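Local coordinates for protein ethylbenzene dehydrogenase alpha-subunit (Aromatoleum aromaticum, PDB 2IVF) that serves as the molybdopterin oxidoreductase subunit of a three-chain molybdenum enzyme, binding MGD, MD1, molybdenum and an iron/sulfur cluster, at residues A[435-440]-A[464-470]; A[471-477]-A[793-799]; A[140-144]-A[636-640]; A[192-196]-A[605-609]. All coordinates share one frame. Residue numbers count along the deposited sequence, not the author numbering.

Contact 1: residues A[435-440]-A[464-470]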
# COMPACT_ATOMS: atom_id res chain seq x y z
N VAL A 435 -12.78 -28.90 2.16
CA VAL A 435 -12.21 -28.83 0.81
C VAL A 435 -12.84 -29.89 -0.10
O VAL A 435 -13.10 -29.65 -1.28
CB VAL A 435 -10.67 -29.02 0.87
CG1 VAL A 435 -10.10 -29.14 -0.52
CG2 VAL A 435 -10.02 -27.81 1.57
N ALA A 436 -13.06 -31.09 0.43
CA ALA A 436 -13.65 -32.19 -0.36
C ALA A 436 -15.07 -31.92 -0.79
O ALA A 436 -15.53 -32.51 -1.76
CB ALA A 436 -13.60 -33.50 0.40
N LYS A 437 -15.78 -31.06 -0.06
CA LYS A 437 -17.20 -30.85 -0.34
C LYS A 437 -17.56 -29.46 -0.84
O LYS A 437 -18.71 -29.19 -1.12
CB LYS A 437 -18.00 -31.12 0.95
CG LYS A 437 -17.93 -30.04 1.95
CD LYS A 437 -19.06 -30.14 3.02
CE LYS A 437 -18.63 -31.05 4.14
NZ LYS A 437 -19.07 -30.55 5.51
N LYS A 438 -16.57 -28.57 -0.91
CA LYS A 438 -16.81 -27.17 -1.24
C LYS A 438 -16.06 -26.78 -2.47
O LYS A 438 -14.90 -27.18 -2.66
CB LYS A 438 -16.39 -26.23 -0.10
CG LYS A 438 -17.31 -26.37 1.10
CD LYS A 438 -17.08 -25.29 2.12
CE LYS A 438 -17.81 -25.58 3.43
NZ LYS A 438 -19.22 -25.94 3.11
N ARG A 439 -16.73 -26.01 -3.33
CA ARG A 439 -16.05 -25.35 -4.42
C ARG A 439 -15.03 -24.35 -3.86
O ARG A 439 -15.36 -23.41 -3.14
CB ARG A 439 -17.07 -24.65 -5.32
CG ARG A 439 -16.47 -24.00 -6.53
CD ARG A 439 -15.96 -25.07 -7.56
NE ARG A 439 -16.95 -26.09 -7.91
CZ ARG A 439 -17.90 -25.97 -8.83
NH1 ARG A 439 -18.05 -24.87 -9.56
NH2 ARG A 439 -18.73 -26.99 -9.04
N THR A 440 -13.78 -24.58 -4.19
CA THR A 440 -12.67 -23.99 -3.48
C THR A 440 -11.75 -23.24 -4.45
O THR A 440 -11.40 -23.76 -5.49
CB THR A 440 -11.87 -25.04 -2.74
OG1 THR A 440 -12.70 -25.69 -1.75
CG2 THR A 440 -10.56 -24.41 -2.14
N ALA A 464 -4.36 -31.53 -2.89
CA ALA A 464 -5.65 -31.39 -2.21
C ALA A 464 -6.75 -30.91 -3.16
O ALA A 464 -7.92 -31.34 -3.07
CB ALA A 464 -5.51 -30.42 -0.99
N MET A 465 -6.40 -29.97 -4.05
CA MET A 465 -7.34 -29.51 -5.07
C MET A 465 -7.69 -30.64 -6.03
O MET A 465 -8.82 -30.77 -6.42
CB MET A 465 -6.79 -28.30 -5.82
CG MET A 465 -6.49 -27.14 -4.92
SD MET A 465 -7.99 -26.63 -3.97
CE MET A 465 -7.23 -26.03 -2.46
N ALA A 466 -6.72 -31.44 -6.42
CA ALA A 466 -7.00 -32.61 -7.26
C ALA A 466 -7.97 -33.61 -6.62
O ALA A 466 -8.92 -34.13 -7.26
CB ALA A 466 -5.68 -33.35 -7.57
N LEU A 467 -7.67 -33.94 -5.37
CA LEU A 467 -8.40 -34.95 -4.64
C LEU A 467 -9.83 -34.47 -4.44
O LEU A 467 -10.70 -35.28 -4.37
CB LEU A 467 -7.75 -35.24 -3.29
CG LEU A 467 -6.46 -36.04 -3.37
CD1 LEU A 467 -5.72 -35.93 -2.01
CD2 LEU A 467 -6.72 -37.51 -3.82
N SER A 468 -10.04 -33.15 -4.41
CA SER A 468 -11.38 -32.59 -4.21
C SER A 468 -12.04 -32.15 -5.53
O SER A 468 -13.15 -31.64 -5.52
CB SER A 468 -11.31 -31.43 -3.24
OG SER A 468 -10.38 -30.43 -3.65
N GLY A 469 -11.37 -32.39 -6.65
CA GLY A 469 -11.90 -31.98 -7.95
C GLY A 469 -12.03 -30.48 -8.11
O GLY A 469 -12.91 -30.00 -8.84
N ASN A 470 -11.14 -29.73 -7.48
CA ASN A 470 -11.28 -28.27 -7.43
C ASN A 470 -10.38 -27.54 -8.45
O ASN A 470 -9.60 -26.65 -8.11
CB ASN A 470 -11.06 -27.75 -5.98
CG ASN A 470 -12.34 -27.70 -5.21
OD1 ASN A 470 -12.44 -28.26 -4.08
ND2 ASN A 470 -13.32 -27.02 -5.77
O HOH W 1 -9.26 -24.32 -6.94
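Here the end of helix 454-467 and the loop after it pack beside the C-terminal part of helix 425-437 and the link that leads into strand 440-444, the edge strand of a four-stranded parallel sheet. Entering from the helix, A464 gives its carbonyl to the neighbourhood of V435 (A464 O to V435 CG1, 4.0 Å) and also accepts the hydroxyl of S468 (S468 OG to A464 O, 2.7 Å). M465 starts off sideways, but its m, m rotamer brings the methyl CE to 3.7 Å from T440 CG2, while W307 of helix 303-316 packs on the same methionine. S468 packs closely on the other helix: its CB lies 3.2 Å from V435 O and 3.8 Å from A436 CA. G469, with positive phi, ends the helix in a Schellman motif, where G469 N bonds to A466 O (3.1 Å) and N470 N to M465 O (2.8 Å). That reversal turns N470 inward, its side chain filling the gap between V435, K438 and T440. Water 1 lies 2.6 Å from both T440 O and N470 O and bridges the two backbones. T440 OG1 meanwhile donates to K438 O (2.8 Å). The chemistry thus implies a buried, mixed seam: V435, M465 and T440 supply apolar contacts, and S468 and N470 set polar side chains beside backbone carbonyls, joining helix end to sheet edge.

Contact 2: residues A[471-477]-A[793-799]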
# COMPACT_ATOMS: atom_id res chain seq x y z
N TRP A 471 -10.55 -27.92 -9.71
CA TRP A 471 -10.05 -27.07 -10.81
C TRP A 471 -10.86 -27.24 -12.06
O TRP A 471 -11.63 -28.20 -12.19
CB TRP A 471 -8.52 -27.20 -11.02
CG TRP A 471 -8.05 -28.47 -11.65
CD1 TRP A 471 -8.38 -28.93 -12.89
CD2 TRP A 471 -7.08 -29.38 -11.12
NE1 TRP A 471 -7.69 -30.09 -13.14
CE2 TRP A 471 -6.88 -30.38 -12.07
CE3 TRP A 471 -6.37 -29.43 -9.91
CZ2 TRP A 471 -6.01 -31.45 -11.86
CZ3 TRP A 471 -5.48 -30.47 -9.70
CH2 TRP A 471 -5.31 -31.49 -10.67
N GLY A 472 -10.72 -26.25 -12.95
CA GLY A 472 -11.41 -26.24 -14.20
C GLY A 472 -12.88 -25.89 -14.14
O GLY A 472 -13.60 -26.07 -15.12
N LYS A 473 -13.28 -25.32 -13.00
CA LYS A 473 -14.68 -25.05 -12.70
C LYS A 473 -14.85 -23.62 -12.19
O LYS A 473 -13.92 -23.00 -11.62
CB LYS A 473 -15.18 -26.04 -11.66
CG LYS A 473 -15.07 -27.50 -12.04
CD LYS A 473 -15.24 -28.39 -10.79
CE LYS A 473 -15.16 -29.85 -11.20
NZ LYS A 473 -15.28 -30.77 -10.05
N PRO A 474 -16.02 -23.06 -12.45
CA PRO A 474 -16.29 -21.75 -11.88
C PRO A 474 -16.04 -21.77 -10.39
O PRO A 474 -16.35 -22.76 -9.73
CB PRO A 474 -17.77 -21.54 -12.18
CG PRO A 474 -18.02 -22.28 -13.38
CD PRO A 474 -17.14 -23.53 -13.28
N GLY A 475 -15.42 -20.70 -9.88
CA GLY A 475 -15.08 -20.59 -8.50
C GLY A 475 -13.87 -21.40 -8.08
O GLY A 475 -13.66 -21.61 -6.91
N THR A 476 -13.06 -21.85 -9.03
CA THR A 476 -11.78 -22.46 -8.71
C THR A 476 -10.68 -21.60 -9.32
O THR A 476 -10.93 -20.71 -10.13
CB THR A 476 -11.67 -23.87 -9.26
OG1 THR A 476 -11.67 -23.83 -10.70
CG2 THR A 476 -12.86 -24.72 -8.78
N GLY A 477 -9.45 -21.91 -8.94
CA GLY A 477 -8.32 -21.11 -9.28
C GLY A 477 -7.35 -21.06 -8.12
O GLY A 477 -7.66 -21.52 -6.97
N TYR A 793 -11.80 -17.83 -15.13
CA TYR A 793 -11.20 -18.89 -14.30
C TYR A 793 -10.46 -19.82 -15.26
O TYR A 793 -10.81 -19.91 -16.44
CB TYR A 793 -12.26 -19.67 -13.48
CG TYR A 793 -13.20 -20.48 -14.32
CD1 TYR A 793 -14.39 -19.92 -14.79
CD2 TYR A 793 -12.95 -21.81 -14.63
CE1 TYR A 793 -15.27 -20.66 -15.53
CE2 TYR A 793 -13.80 -22.53 -15.41
CZ TYR A 793 -14.97 -21.97 -15.84
OH TYR A 793 -15.82 -22.68 -16.59
N PRO A 794 -9.42 -20.48 -14.76
CA PRO A 794 -8.60 -21.31 -15.65
C PRO A 794 -8.94 -22.77 -15.68
O PRO A 794 -9.72 -23.26 -14.86
CB PRO A 794 -7.20 -21.15 -15.04
CG PRO A 794 -7.49 -21.22 -13.58
CD PRO A 794 -8.87 -20.48 -13.39
N MET A 795 -8.35 -23.46 -16.65
CA MET A 795 -8.26 -24.91 -16.74
C MET A 795 -9.51 -25.60 -17.23
O MET A 795 -9.57 -26.84 -17.24
CB MET A 795 -7.78 -25.51 -15.43
CG MET A 795 -6.48 -24.89 -14.93
SD MET A 795 -5.86 -25.70 -13.45
CE MET A 795 -5.29 -27.24 -14.15
N ARG A 796 -10.49 -24.81 -17.69
CA ARG A 796 -11.74 -25.37 -18.21
C ARG A 796 -11.50 -26.40 -19.33
O ARG A 796 -12.21 -27.35 -19.42
CB ARG A 796 -12.63 -24.27 -18.76
CG ARG A 796 -14.08 -24.69 -18.89
CD ARG A 796 -14.93 -23.67 -19.62
NE ARG A 796 -14.46 -23.46 -20.97
CZ ARG A 796 -14.71 -24.24 -22.01
NH1 ARG A 796 -15.45 -25.35 -21.90
NH2 ARG A 796 -14.24 -23.89 -23.19
N TRP A 797 -10.54 -26.15 -20.21
CA TRP A 797 -10.28 -27.10 -21.32
C TRP A 797 -9.84 -28.47 -20.81
O TRP A 797 -10.17 -29.53 -21.39
CB TRP A 797 -9.22 -26.53 -22.27
CG TRP A 797 -9.60 -25.26 -22.92
CD1 TRP A 797 -10.86 -24.77 -23.12
CD2 TRP A 797 -8.71 -24.32 -23.53
NE1 TRP A 797 -10.81 -23.56 -23.75
CE2 TRP A 797 -9.51 -23.25 -24.03
CE3 TRP A 797 -7.33 -24.28 -23.72
CZ2 TRP A 797 -8.97 -22.17 -24.71
CZ3 TRP A 797 -6.78 -23.18 -24.39
CH2 TRP A 797 -7.60 -22.13 -24.84
N HIS A 798 -9.06 -28.46 -19.75
CA HIS A 798 -8.66 -29.72 -19.14
C HIS A 798 -9.86 -30.47 -18.59
O HIS A 798 -10.00 -31.67 -18.82
CB HIS A 798 -7.58 -29.52 -18.07
CG HIS A 798 -6.38 -28.79 -18.59
ND1 HIS A 798 -5.62 -29.27 -19.63
CD2 HIS A 798 -5.83 -27.59 -18.25
CE1 HIS A 798 -4.64 -28.41 -19.89
NE2 HIS A 798 -4.75 -27.39 -19.06
N PHE A 799 -10.74 -29.77 -17.90
CA PHE A 799 -11.89 -30.44 -17.30
C PHE A 799 -13.04 -30.73 -18.26
O PHE A 799 -13.46 -31.91 -18.40
CB PHE A 799 -12.38 -29.65 -16.08
CG PHE A 799 -13.59 -30.24 -15.47
CD1 PHE A 799 -13.52 -31.47 -14.83
CD2 PHE A 799 -14.82 -29.58 -15.55
CE1 PHE A 799 -14.66 -32.05 -14.28
CE2 PHE A 799 -15.97 -30.14 -15.01
CZ PHE A 799 -15.89 -31.39 -14.38
O HOH W 2 -9.32 -23.79 -12.10
O HOH W 3 -16.12 -25.48 -15.91
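A type II beta turn, K473 to T476, with P474 and G475 central, docks against the N-terminal end of helix 796-800. T476 closes the turn twice on K473 O, through N (3.0 Å) and OG1 (2.6 Å). Y793 points into the turn, and P474 CA sits over its ring face, 3.9 Å from the centroid, a CH-pi contact. M795, the N-cap residue, lays CE on the five-membered ring of W471 (CH-pi, 3.8 Å from the centroid), with SD 4.3 Å from that centroid in an oblique Met-aromatic contact. K473 CE makes another CH-pi contact, 3.9 Å from the F799 centroid; its NZ hydrogen-bonds to G469 O, and R796 salt-bridges E785. The backbones come closest at G472 and R796 (CA to CA 4.1 Å); a CB on G472 would clash with F799 CB. Water 3 lies 2.7 Å from G472 O and 2.9 Å from Y793 OH; water 2 accepts from G472 N (3.0 Å) and donates to T476 OG1 (2.7 Å) and P794 O (2.8 Å).

Contact 3: residues A[140-144]-A[636-640]. With MD1 (phosphoric acid 4-(2-amino-4-oxo-3,4,5,6,-tetrahydro-pteridin-6-yl)-2-hydroxy-3,4-dimercapto-but-3-en-yl ester guanylate ester), chain N.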
# COMPACT_ATOMS: atom_id res chain seq x y z
N ASP A 140 10.24 15.78 -3.38
CA ASP A 140 11.67 15.98 -3.42
C ASP A 140 12.44 14.72 -3.73
O ASP A 140 13.67 14.73 -3.76
CB ASP A 140 12.15 16.54 -2.10
CG ASP A 140 11.77 18.00 -1.92
OD1 ASP A 140 11.65 18.71 -2.92
OD2 ASP A 140 11.61 18.42 -0.77
N GLU A 141 11.73 13.60 -3.91
CA GLU A 141 12.41 12.38 -4.34
C GLU A 141 12.72 12.40 -5.82
O GLU A 141 13.42 11.54 -6.30
CB GLU A 141 11.56 11.17 -4.05
CG GLU A 141 10.19 11.15 -4.78
CD GLU A 141 9.04 11.59 -3.90
OE1 GLU A 141 9.11 12.74 -3.36
OE2 GLU A 141 8.06 10.79 -3.77
N ARG A 142 12.19 13.38 -6.56
CA ARG A 142 12.33 13.33 -8.01
C ARG A 142 13.67 13.80 -8.52
O ARG A 142 14.19 14.80 -8.06
CB ARG A 142 11.27 14.16 -8.68
CG ARG A 142 9.91 13.65 -8.48
CD ARG A 142 8.97 14.33 -9.47
NE ARG A 142 9.18 13.81 -10.81
CZ ARG A 142 8.33 13.97 -11.82
NH1 ARG A 142 7.22 14.65 -11.65
NH2 ARG A 142 8.61 13.44 -13.02
N VAL A 143 14.18 13.08 -9.51
CA VAL A 143 15.27 13.53 -10.32
C VAL A 143 14.69 14.13 -11.61
O VAL A 143 13.86 13.52 -12.29
CB VAL A 143 16.27 12.42 -10.50
CG1 VAL A 143 16.78 12.03 -9.13
CG2 VAL A 143 15.66 11.20 -11.13
N LYS A 144 15.08 15.37 -11.86
CA LYS A 144 14.51 16.19 -12.92
C LYS A 144 15.53 16.60 -13.97
O LYS A 144 15.16 17.11 -15.04
CB LYS A 144 13.83 17.44 -12.30
CG LYS A 144 12.50 17.13 -11.60
CD LYS A 144 11.78 18.38 -10.97
CE LYS A 144 12.70 19.37 -10.30
NZ LYS A 144 11.95 20.53 -9.68
N GLU A 636 15.57 6.90 -14.25
CA GLU A 636 14.77 7.01 -13.04
C GLU A 636 13.92 8.25 -12.97
O GLU A 636 14.24 9.32 -13.52
CB GLU A 636 15.71 6.97 -11.82
CG GLU A 636 15.82 5.63 -11.12
CD GLU A 636 14.59 5.14 -10.43
OE1 GLU A 636 13.51 5.81 -10.41
OE2 GLU A 636 14.71 4.02 -9.87
N THR A 637 12.83 8.11 -12.25
CA THR A 637 12.02 9.23 -11.83
C THR A 637 12.42 9.67 -10.44
O THR A 637 12.13 10.79 -10.02
CB THR A 637 10.55 8.84 -11.77
OG1 THR A 637 10.43 7.66 -10.98
CG2 THR A 637 10.03 8.57 -13.18
N ARG A 638 13.09 8.77 -9.73
CA ARG A 638 13.24 8.88 -8.31
C ARG A 638 14.69 8.49 -7.92
O ARG A 638 15.34 7.68 -8.59
CB ARG A 638 12.19 7.94 -7.70
CG ARG A 638 12.09 7.83 -6.22
CD ARG A 638 11.18 6.63 -5.84
NE ARG A 638 11.95 5.41 -5.98
CZ ARG A 638 12.69 4.87 -5.02
NH1 ARG A 638 12.77 5.41 -3.80
NH2 ARG A 638 13.39 3.80 -5.29
N MET A 639 15.21 9.12 -6.87
CA MET A 639 16.55 8.79 -6.40
C MET A 639 16.49 7.54 -5.53
O MET A 639 16.37 7.59 -4.29
CB MET A 639 17.23 9.95 -5.69
CG MET A 639 18.65 9.61 -5.33
SD MET A 639 19.71 9.37 -6.77
CE MET A 639 20.01 11.04 -7.33
N SER A 640 16.50 6.40 -6.21
CA SER A 640 16.50 5.10 -5.55
C SER A 640 17.82 4.86 -4.89
O SER A 640 18.80 5.51 -5.20
CB SER A 640 16.23 3.97 -6.56
OG SER A 640 17.32 3.78 -7.42
PB MD1 N . 12.02 -3.40 -8.14
O3B MD1 N . 11.31 -2.24 -7.33
O1B MD1 N . 11.34 -3.51 -9.45
O2B MD1 N . 13.50 -3.37 -8.00
O3A MD1 N . 11.58 -4.67 -7.29
C10 MD1 N . 10.38 -5.42 -7.56
C11 MD1 N . 10.29 -6.40 -6.41
O11 MD1 N . 9.77 -5.59 -5.30
C12 MD1 N . 9.28 -7.48 -6.71
S12 MD1 N . 8.13 -7.31 -7.97
C13 MD1 N . 9.20 -8.62 -5.95
S13 MD1 N . 8.05 -9.82 -6.24
C14 MD1 N . 10.13 -8.90 -4.83
N15 MD1 N . 9.60 -9.05 -3.52
C16 MD1 N . 10.42 -9.18 -2.43
C15 MD1 N . 9.82 -9.45 -1.22
O14 MD1 N . 8.57 -9.58 -1.11
N17 MD1 N . 10.67 -9.49 -0.16
C17 MD1 N . 12.05 -9.34 -0.31
N16 MD1 N . 12.78 -9.43 0.79
N18 MD1 N . 12.60 -9.13 -1.52
C20 MD1 N . 11.81 -9.06 -2.56
N8 MD1 N . 12.36 -8.90 -3.79
C7 MD1 N . 11.62 -8.72 -5.01
PA MD1 N . 11.78 -0.78 -6.86
O1A MD1 N . 10.51 -0.00 -6.69
O2A MD1 N . 12.63 -0.95 -5.66
O5' MD1 N . 12.65 -0.18 -8.03
C5' MD1 N . 11.94 0.20 -9.21
C4' MD1 N . 12.32 1.57 -9.60
O4' MD1 N . 11.43 1.87 -10.67
C1' MD1 N . 11.27 3.29 -10.60
N9 MD1 N . 10.10 3.80 -11.32
C4 MD1 N . 10.18 4.43 -12.48
N3 MD1 N . 11.27 4.71 -13.24
C2 MD1 N . 11.14 5.35 -14.40
N2 MD1 N . 12.22 5.62 -15.17
N1 MD1 N . 9.88 5.78 -14.76
C6 MD1 N . 8.73 5.54 -14.04
O6 MD1 N . 7.65 5.91 -14.48
C5 MD1 N . 8.88 4.82 -12.84
N7 MD1 N . 8.06 4.42 -11.88
C8 MD1 N . 8.81 3.79 -10.97
C2' MD1 N . 11.12 3.59 -9.11
O2' MD1 N . 11.47 4.94 -8.75
C3' MD1 N . 12.00 2.52 -8.44
O3' MD1 N . 13.23 3.08 -7.91
O HOH W 4 11.45 12.55 -11.86
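This is a buried backbone pairing, a single antiparallel bridge between the loop before strand 147-149 and the loop after strand 631-636, two strands of one mixed sheet. R142 and R638 form the non-hydrogen-bonded pair. On either side of them run two equivalent bonds, M639 N to E141 O and V143 N to T637 O, both 3.1 Å with an angle of 154°. The CA-H...O contacts expected of such a pair are present too: R638 CA to E141 O (3.3 Å) and R142 CA to T637 O (3.2 Å). V143 points at the other loop, its CG1 3.8 Å from M639 CE and its CG2 3.4 Å from E636 O; beyond these, Y104 and F103 of the beta-subunit pack on V143 and M639. Water 4 accepts from R142 NE (2.8 Å) and lies 2.6 Å from both V143 O and T637 O, while the end of R142 pairs with E657. E636, T637, R638 and S640 also line the MD1 pocket. E636 takes both ribose hydroxyls, O2' on OE1 (2.8 Å) and O3' on OE2 (2.6 Å), and R638 donates NE to O2' (2.9 Å) and NH2 to O3' (2.7 Å), D922 balancing its charge. An acidic side chain at the C-terminal end of a parallel strand, holding the two hydroxyls of a ribose, recalls the nucleotide-binding sites of Rossmann-like folds.

Contact 4: residues A[192-196]-A[605-609]. With MD1 (phosphoric acid 4-(2-amino-4-oxo-3,4,5,6,-tetrahydro-pteridin-6-yl)-2-hydroxy-3,4-dimercapto-but-3-en-yl ester guanylate ester), chain N; ACT (acetate ion), chain E.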
# COMPACT_ATOMS: atom_id res chain seq x y z
N HIS A 192 11.66 -4.19 -14.46
CA HIS A 192 10.24 -4.41 -14.27
C HIS A 192 9.46 -3.46 -15.16
O HIS A 192 10.04 -2.82 -16.04
CB HIS A 192 9.85 -4.30 -12.79
CG HIS A 192 8.82 -5.29 -12.37
ND1 HIS A 192 7.69 -5.54 -13.13
CD2 HIS A 192 8.70 -6.05 -11.25
CE1 HIS A 192 6.96 -6.47 -12.53
NE2 HIS A 192 7.54 -6.78 -11.38
N VAL A 193 8.14 -3.39 -15.01
CA VAL A 193 7.29 -2.67 -15.91
C VAL A 193 6.83 -1.36 -15.26
O VAL A 193 5.99 -0.66 -15.81
CB VAL A 193 6.11 -3.56 -16.40
CG1 VAL A 193 5.33 -2.90 -17.56
CG2 VAL A 193 6.67 -4.92 -16.82
N HIS A 194 7.41 -1.01 -14.12
CA HIS A 194 6.87 0.10 -13.34
C HIS A 194 6.89 1.40 -14.12
O HIS A 194 6.08 2.28 -13.87
CB HIS A 194 7.65 0.36 -12.08
CG HIS A 194 7.96 -0.87 -11.30
ND1 HIS A 194 6.99 -1.71 -10.82
CD2 HIS A 194 9.15 -1.39 -10.92
CE1 HIS A 194 7.56 -2.71 -10.17
NE2 HIS A 194 8.88 -2.53 -10.20
N ALA A 195 7.90 1.55 -14.98
CA ALA A 195 8.13 2.77 -15.75
C ALA A 195 7.14 2.83 -16.89
O ALA A 195 7.05 3.83 -17.58
CB ALA A 195 9.56 2.79 -16.31
N GLY A 196 6.44 1.71 -17.11
CA GLY A 196 5.48 1.60 -18.19
C GLY A 196 5.83 0.48 -19.15
O GLY A 196 6.98 0.14 -19.33
N LEU A 605 20.09 0.44 -15.15
CA LEU A 605 19.01 0.39 -14.14
C LEU A 605 17.77 1.02 -14.76
O LEU A 605 17.78 2.20 -15.13
CB LEU A 605 19.41 1.17 -12.89
CG LEU A 605 20.52 0.61 -12.01
CD1 LEU A 605 21.16 1.73 -11.18
CD2 LEU A 605 19.92 -0.47 -11.12
N LEU A 606 16.73 0.22 -14.90
CA LEU A 606 15.45 0.65 -15.43
C LEU A 606 14.40 -0.19 -14.72
O LEU A 606 14.46 -1.43 -14.78
CB LEU A 606 15.37 0.43 -16.93
CG LEU A 606 13.98 0.62 -17.54
CD1 LEU A 606 13.48 2.09 -17.44
CD2 LEU A 606 14.04 0.13 -19.02
N SER A 607 13.51 0.47 -14.00
CA SER A 607 12.47 -0.22 -13.21
C SER A 607 13.06 -1.40 -12.40
O SER A 607 12.48 -2.50 -12.31
CB SER A 607 11.32 -0.66 -14.11
OG SER A 607 10.88 0.43 -14.90
N GLN A 608 14.18 -1.11 -11.75
CA GLN A 608 14.86 -2.11 -10.97
C GLN A 608 15.78 -1.42 -9.98
O GLN A 608 16.36 -0.38 -10.28
CB GLN A 608 15.65 -3.01 -11.90
CG GLN A 608 16.11 -4.31 -11.25
CD GLN A 608 17.59 -4.39 -10.92
OE1 GLN A 608 17.95 -5.09 -9.95
NE2 GLN A 608 18.48 -3.70 -11.72
N ASN A 609 15.93 -2.03 -8.80
CA ASN A 609 16.60 -1.39 -7.66
C ASN A 609 17.34 -2.50 -6.92
O ASN A 609 16.85 -2.97 -5.93
CB ASN A 609 15.48 -0.74 -6.82
CG ASN A 609 15.96 0.13 -5.67
OD1 ASN A 609 17.14 0.46 -5.55
ND2 ASN A 609 15.04 0.51 -4.82
PB MD1 N . 12.02 -3.40 -8.14
O3B MD1 N . 11.31 -2.24 -7.33
O1B MD1 N . 11.34 -3.51 -9.45
O2B MD1 N . 13.50 -3.37 -8.00
O3A MD1 N . 11.58 -4.67 -7.29
C10 MD1 N . 10.38 -5.42 -7.56
C11 MD1 N . 10.29 -6.40 -6.41
O11 MD1 N . 9.77 -5.59 -5.30
C12 MD1 N . 9.28 -7.48 -6.71
S12 MD1 N . 8.13 -7.31 -7.97
C13 MD1 N . 9.20 -8.62 -5.95
S13 MD1 N . 8.05 -9.82 -6.24
C14 MD1 N . 10.13 -8.90 -4.83
N15 MD1 N . 9.60 -9.05 -3.52
C16 MD1 N . 10.42 -9.18 -2.43
C15 MD1 N . 9.82 -9.45 -1.22
O14 MD1 N . 8.57 -9.58 -1.11
N17 MD1 N . 10.67 -9.49 -0.16
C17 MD1 N . 12.05 -9.34 -0.31
N16 MD1 N . 12.78 -9.43 0.79
N18 MD1 N . 12.60 -9.13 -1.52
C20 MD1 N . 11.81 -9.06 -2.56
N8 MD1 N . 12.36 -8.90 -3.79
C7 MD1 N . 11.62 -8.72 -5.01
PA MD1 N . 11.78 -0.78 -6.86
O1A MD1 N . 10.51 -0.00 -6.69
O2A MD1 N . 12.63 -0.95 -5.66
O5' MD1 N . 12.65 -0.18 -8.03
C5' MD1 N . 11.94 0.20 -9.21
C4' MD1 N . 12.32 1.57 -9.60
O4' MD1 N . 11.43 1.87 -10.67
C1' MD1 N . 11.27 3.29 -10.60
N9 MD1 N . 10.10 3.80 -11.32
C4 MD1 N . 10.18 4.43 -12.48
N3 MD1 N . 11.27 4.71 -13.24
C2 MD1 N . 11.14 5.35 -14.40
N2 MD1 N . 12.22 5.62 -15.17
N1 MD1 N . 9.88 5.78 -14.76
C6 MD1 N . 8.73 5.54 -14.04
O6 MD1 N . 7.65 5.91 -14.48
C5 MD1 N . 8.88 4.82 -12.84
N7 MD1 N . 8.06 4.42 -11.88
C8 MD1 N . 8.81 3.79 -10.97
C2' MD1 N . 11.12 3.59 -9.11
O2' MD1 N . 11.47 4.94 -8.75
C3' MD1 N . 12.00 2.52 -8.44
O3' MD1 N . 13.23 3.08 -7.91
C ACT E . 5.25 -9.04 -10.49
O ACT E . 6.20 -8.55 -9.89
OXT ACT E . 4.33 -9.42 -9.72
CH3 ACT E . 5.25 -9.16 -11.98
O HOH W 5 9.72 -0.43 -17.18
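Side-chain conformations shape how these two loops meet around MD1. H192 sits between wells at chi1 -142°, a setting that lets ND1 accept V193 N (2.9 Å) and leaves NE2 to donate to an acetate oxygen, O (2.7 Å), probably from the crystallisation liquor. The same NE2 is 3.5 Å from MD1 S12, and the side chain is about 4 Å from molybdenum at the nearest atoms. H194, in m, brings its imidazole nearer to 605-609, and NE2 donates to MD1 O1B (2.8 Å), while ND1 is engaged with I85. On the other segment S607, at left-handed backbone angles of 46/46, uses its m rotamer to bring OG within 3.2 Å of A195 N as acceptor and 3.0 Å of A195 CB; its own carbonyl receives H192 N (2.9 Å). Water 5 joins H192 O (2.7 Å) to S607 OG (2.7 Å). L606, t then p, brings CD1 to 4.1 Å from A195 CB, and A195 CA lies 3.3 Å from MD1 C6 of the guanine. N609, in t, donates ND2 to MD1 O2A (2.9 Å), with a weak bond from its N to O2B (2.9 Å). Strands 186-188 and 602-606 are parallel sheet neighbours, and these loops leave their C-terminal ends toward helices 197-210 and 610-613, the usual place for a dinucleotide in an alpha/beta domain such as that of molybdopterin oxidoreductases.

How the contacts relate
Contacts 1, 3 and 4 are buried, whereas contact 2 is partly open to solvent. Two pairs emerge on opposite sides of the chain's centre. Contacts 1 and 2 follow one another along the chain and touch, R439 NH1 reaching P474 O (2.7 Å); their chemistry is packing, CH-pi and water bridges, without bound ligand. Contacts 3 and 4, centres 13 Å apart, draw on neighbouring strands 631-636 and 602-606 of one sheet and both grip MD1, the former by its ribose, the latter mainly by its phosphates. Their segments are joined by direct backbone bonds. Contact 4 is nested inside the loop closed by contact 3, and contact 2 crosses both.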